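Side-chain contacts in surface protein SPB1 (Streptococcus agalactiae, PDB 4UZG), which probably forms the backbone of the group B streptococcus pilus 2b, whose subunits sortases are likely to join into a fibre: residues E76-T79 with G80-N83; L238-K241 with K242-L245. All coordinates share one frame; numbering follows the deposited sequence.

Interaction 1: residues E76-T79 with G80-N83; sequences EKAT and GKYN
Glu76 CG sits between its backbone N and carbonyl carbon (chi1 51°), and a bend at chi2 swings the carboxylate toward Lys81, whose CG lies beside its own backbone N (chi1 -56°) and whose chain curls over the turn through two further bends. The motif is a type II beta turn from Ala78 to Lys81, leading into strand 81-87. Its closing bond is weak: Lys81 N reaches Ala78 O at 3.5 Å with an N-H...O angle of 134°. Gly80 takes the positive phi expected at the third position of such a turn.

The two long side chains cross at a slant. Lys81 CE packs against the carboxylate, 3.8 Å from Glu76 CD. The aliphatic Lys81 CG lies 3.9 Å from Glu76 CG. Lys81 CG also lies against the backbone of the turn, 3.5 Å from Ala78 O. The opposite charges are near each other but beyond salt-bridge distance, with Glu76 OE2 4.2 Å from Lys81 NZ. The ammonium instead bonds to Thr72 OG1 and Gln73 O, which tie the turn to the end of strand 68-73. A water joins the two charged groups unevenly: it accepts from Lys81 NZ at 2.7 Å and donates weakly to Glu76 OE2 at 3.4 Å.

Interaction 2: residues L238-K241 with K242-L245; sequences LVEK and KAPL
Glu240 lies along the chain that follows it, reaching Lys242, Ala243 and Pro244. The backbone here forms a classic beta bulge, with Lys241 and Lys242 both facing Ile188, at the end of strand 234-240 in the prealbumin-like domain. The sequence around Glu240 fits the E-box of sortase-assembled pilins.

The solvent side is loose. Lys242 is exposed; its side chain starts away from 238-241, although CB stays near the Lys241 carbonyl. The Lys241 chain leads away from 242-245 but is held at its tip, where NZ forms a salt bridge with Glu212.

The inner side is tightly packed. Glu240 CG is anti to its backbone N (chi1 -169°), and the extended chain carries the carboxylate out beside Ala243. Glu240 CG lies 3.6 Å from Lys242 O, and Glu240 CD lies 3.7 Å from Ala243 CA. The two carboxylate oxygens have different neighbours. Glu240 OE1 faces Ala243 CB and accepts a hydrogen bond from Leu250 N, which helps to fix the carboxylate. Lys175 touches Glu240 and Asn279 is near; as in related pilin domains, this is probably a Lys-Asn isopeptide site, with the glutamate in the assisting position. The Glu240 and Pro244 side chains cross at about a right angle, with Pro244 CD 4.0 Å from Glu240 OE2.

In the fold
From the N terminus, interaction 1 comes first. It falls within the large mixed sheet, in the loop between the parallel neighbours 68-73 and 81-87, and turns the chain into the second of these strands. The chain later enters the prealbumin-like domain. There interaction 2 marks the exit from strand 234-240, at the start of the loop to strand 254-258 in the four-stranded antiparallel sheet. The two contacts are in series, neither nested nor crossed. They lie on opposite sides of the chain's centre. The centres of interactions 1 and 2 are about 61 Å apart. Interaction 1 is a surface turn, whereas interaction 2 is partly buried and reaches toward strands 169-177 and 273-279.

Interaction 1: residues E76-T79 with G80-N83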
loop_
_atom_site.group_PDB
_atom_site.type_symbol
_atom_site.label_atom_id
_atom_site.label_comp_id
_atom_site.label_asym_id
_atom_site.label_seq_id
_atom_site.Cartn_x
_atom_site.Cartn_y
_atom_site.Cartn_z
ATOM N N GLU A 76 -21.381 19.122 16.908
ATOM C CA GLU A 76 -22.767 19.580 16.838
ATOM C C GLU A 76 -23.635 18.753 15.884
ATOM O O GLU A 76 -23.180 18.272 14.819
ATOM C CB GLU A 76 -22.866 21.074 16.489
ATOM C CG GLU A 76 -22.076 21.531 15.275
ATOM C CD GLU A 76 -20.628 21.914 15.589
ATOM O OE1 GLU A 76 -19.875 21.063 16.090
ATOM O OE2 GLU A 76 -20.243 23.073 15.328
ATOM N N LYS A 77 -24.879 18.563 16.309
ATOM C CA LYS A 77 -25.870 17.831 15.555
ATOM C C LYS A 77 -26.505 18.805 14.567
ATOM O O LYS A 77 -27.599 19.333 14.801
ATOM C CB LYS A 77 -26.915 17.278 16.515
ATOM C CG LYS A 77 -27.807 16.218 15.948
ATOM C CD LYS A 77 -28.927 15.898 16.933
ATOM C CE LYS A 77 -29.747 14.705 16.461
ATOM N NZ LYS A 77 -29.156 13.431 16.907
ATOM N N ALA A 78 -25.800 19.045 13.464
ATOM C CA ALA A 78 -26.150 20.117 12.541
ATOM C C ALA A 78 -25.703 19.792 11.121
ATOM O O ALA A 78 -24.767 19.009 10.899
ATOM C CB ALA A 78 -25.537 21.434 12.990
ATOM N N THR A 79 -26.383 20.413 10.153
ATOM C CA THR A 79 -26.072 20.194 8.764
ATOM C C THR A 79 -24.622 20.564 8.447
ATOM O O THR A 79 -24.037 21.486 9.022
ATOM C CB THR A 79 -27.046 20.971 7.854
ATOM O OG1 THR A 79 -26.926 20.481 6.519
ATOM C CG2 THR A 79 -26.821 22.478 7.895
ATOM N N GLY A 80 -24.013 19.781 7.563
ATOM C CA GLY A 80 -22.685 20.082 7.093
ATOM C C GLY A 80 -21.557 19.626 7.990
ATOM O O GLY A 80 -20.416 19.994 7.715
ATOM N N LYS A 81 -21.854 18.857 9.031
ATOM C CA LYS A 81 -20.866 18.469 10.051
ATOM C C LYS A 81 -20.563 16.978 10.073
ATOM O O LYS A 81 -21.405 16.152 9.693
ATOM C CB LYS A 81 -21.357 18.902 11.451
ATOM C CG LYS A 81 -21.674 20.374 11.616
ATOM C CD LYS A 81 -20.509 21.268 11.241
ATOM C CE LYS A 81 -19.309 21.083 12.151
ATOM N NZ LYS A 81 -18.219 22.054 11.814
ATOM N N TYR A 82 -19.391 16.641 10.602
ATOM C CA TYR A 82 -19.110 15.269 11.003
ATOM C C TYR A 82 -18.278 15.294 12.263
ATOM O O TYR A 82 -17.438 16.167 12.433
ATOM C CB TYR A 82 -18.391 14.456 9.924
ATOM C CG TYR A 82 -16.944 14.828 9.655
ATOM C CD1 TYR A 82 -16.619 15.832 8.750
ATOM C CD2 TYR A 82 -15.909 14.162 10.284
ATOM C CE1 TYR A 82 -15.298 16.166 8.496
ATOM C CE2 TYR A 82 -14.587 14.478 10.025
ATOM C CZ TYR A 82 -14.280 15.476 9.133
ATOM O OH TYR A 82 -12.949 15.763 8.888
ATOM N N ASN A 83 -18.507 14.310 13.128
ATOM C CA ASN A 83 -17.702 14.119 14.320
ATOM C C ASN A 83 -16.647 13.062 14.054
ATOM O O ASN A 83 -16.875 12.130 13.290
ATOM C CB ASN A 83 -18.626 13.700 15.465
ATOM C CG ASN A 83 -17.898 13.550 16.738
ATOM O OD1 ASN A 83 -17.571 14.531 17.369
ATOM N ND2 ASN A 83 -17.556 12.303 17.094
HETATM O O HOH W 1 -19.218 24.494 12.376
#

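Interaction 2: residues L238-K241 with K242-L245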
loop_
_atom_site.group_PDB
_atom_site.type_symbol
_atom_site.label_atom_id
_atom_site.label_comp_id
_atom_site.label_asym_id
_atom_site.label_seq_id
_atom_site.Cartn_x
_atom_site.Cartn_y
_atom_site.Cartn_z
ATOM N N LEU A 238 19.420 -4.517 -11.893
ATOM C CA LEU A 238 20.402 -4.965 -10.916
ATOM C C LEU A 238 21.780 -4.550 -11.392
ATOM O O LEU A 238 22.215 -4.991 -12.454
ATOM C CB LEU A 238 20.357 -6.480 -10.781
ATOM C CG LEU A 238 18.973 -7.093 -10.492
ATOM C CD1 LEU A 238 19.040 -8.610 -10.458
ATOM C CD2 LEU A 238 18.360 -6.569 -9.247
ATOM N N VAL A 239 22.459 -3.722 -10.617
ATOM C CA VAL A 239 23.760 -3.182 -10.985
ATOM C C VAL A 239 24.816 -3.756 -10.031
ATOM O O VAL A 239 24.795 -3.482 -8.832
ATOM C CB VAL A 239 23.755 -1.655 -10.914
ATOM C CG1 VAL A 239 25.118 -1.077 -11.232
ATOM C CG2 VAL A 239 22.695 -1.063 -11.845
ATOM N N GLU A 240 25.743 -4.540 -10.566
ATOM C CA GLU A 240 26.807 -5.088 -9.757
ATOM C C GLU A 240 27.870 -4.028 -9.538
ATOM O O GLU A 240 28.417 -3.463 -10.489
ATOM C CB GLU A 240 27.409 -6.310 -10.420
ATOM C CG GLU A 240 28.330 -7.057 -9.505
ATOM C CD GLU A 240 28.866 -8.332 -10.132
ATOM O OE1 GLU A 240 29.681 -8.263 -11.070
ATOM O OE2 GLU A 240 28.483 -9.419 -9.642
ATOM N N LYS A 241 28.159 -3.770 -8.267
ATOM C CA LYS A 241 29.199 -2.849 -7.858
ATOM C C LYS A 241 30.508 -3.557 -7.518
ATOM O O LYS A 241 31.574 -2.960 -7.669
ATOM C CB LYS A 241 28.740 -2.028 -6.668
ATOM C CG LYS A 241 27.565 -1.123 -6.964
ATOM C CD LYS A 241 27.800 -0.195 -8.162
ATOM C CE LYS A 241 28.918 0.813 -7.951
ATOM N NZ LYS A 241 28.632 1.845 -6.914
ATOM N N LYS A 242 30.441 -4.801 -7.059
ATOM C CA LYS A 242 31.633 -5.591 -6.733
ATOM C C LYS A 242 31.297 -7.040 -7.046
ATOM O O LYS A 242 30.286 -7.557 -6.576
ATOM C CB LYS A 242 32.038 -5.440 -5.264
ATOM C CG LYS A 242 33.345 -6.150 -4.923
ATOM C CD LYS A 242 33.818 -5.839 -3.477
ATOM C CE LYS A 242 33.168 -6.746 -2.382
ATOM N NZ LYS A 242 33.868 -6.766 -0.983
ATOM N N ALA A 243 32.123 -7.693 -7.858
ATOM C CA ALA A 243 31.925 -9.099 -8.145
ATOM C C ALA A 243 32.385 -9.952 -6.955
ATOM O O ALA A 243 33.200 -9.507 -6.147
ATOM C CB ALA A 243 32.691 -9.484 -9.399
ATOM N N PRO A 244 31.888 -11.197 -6.851
ATOM C CA PRO A 244 32.467 -12.105 -5.862
ATOM C C PRO A 244 33.949 -12.273 -6.109
ATOM O O PRO A 244 34.459 -12.044 -7.212
ATOM C CB PRO A 244 31.721 -13.440 -6.088
ATOM C CG PRO A 244 30.499 -13.073 -6.832
ATOM C CD PRO A 244 30.882 -11.876 -7.664
ATOM N N LEU A 245 34.643 -12.668 -5.059
ATOM C CA LEU A 245 36.074 -12.811 -5.096
ATOM C C LEU A 245 36.518 -13.682 -6.273
ATOM O O LEU A 245 36.094 -14.823 -6.394
ATOM C CB LEU A 245 36.520 -13.452 -3.784
ATOM C CG LEU A 245 38.011 -13.694 -3.590
ATOM C CD1 LEU A 245 38.759 -12.397 -3.508
ATOM C CD2 LEU A 245 38.259 -14.514 -2.333
#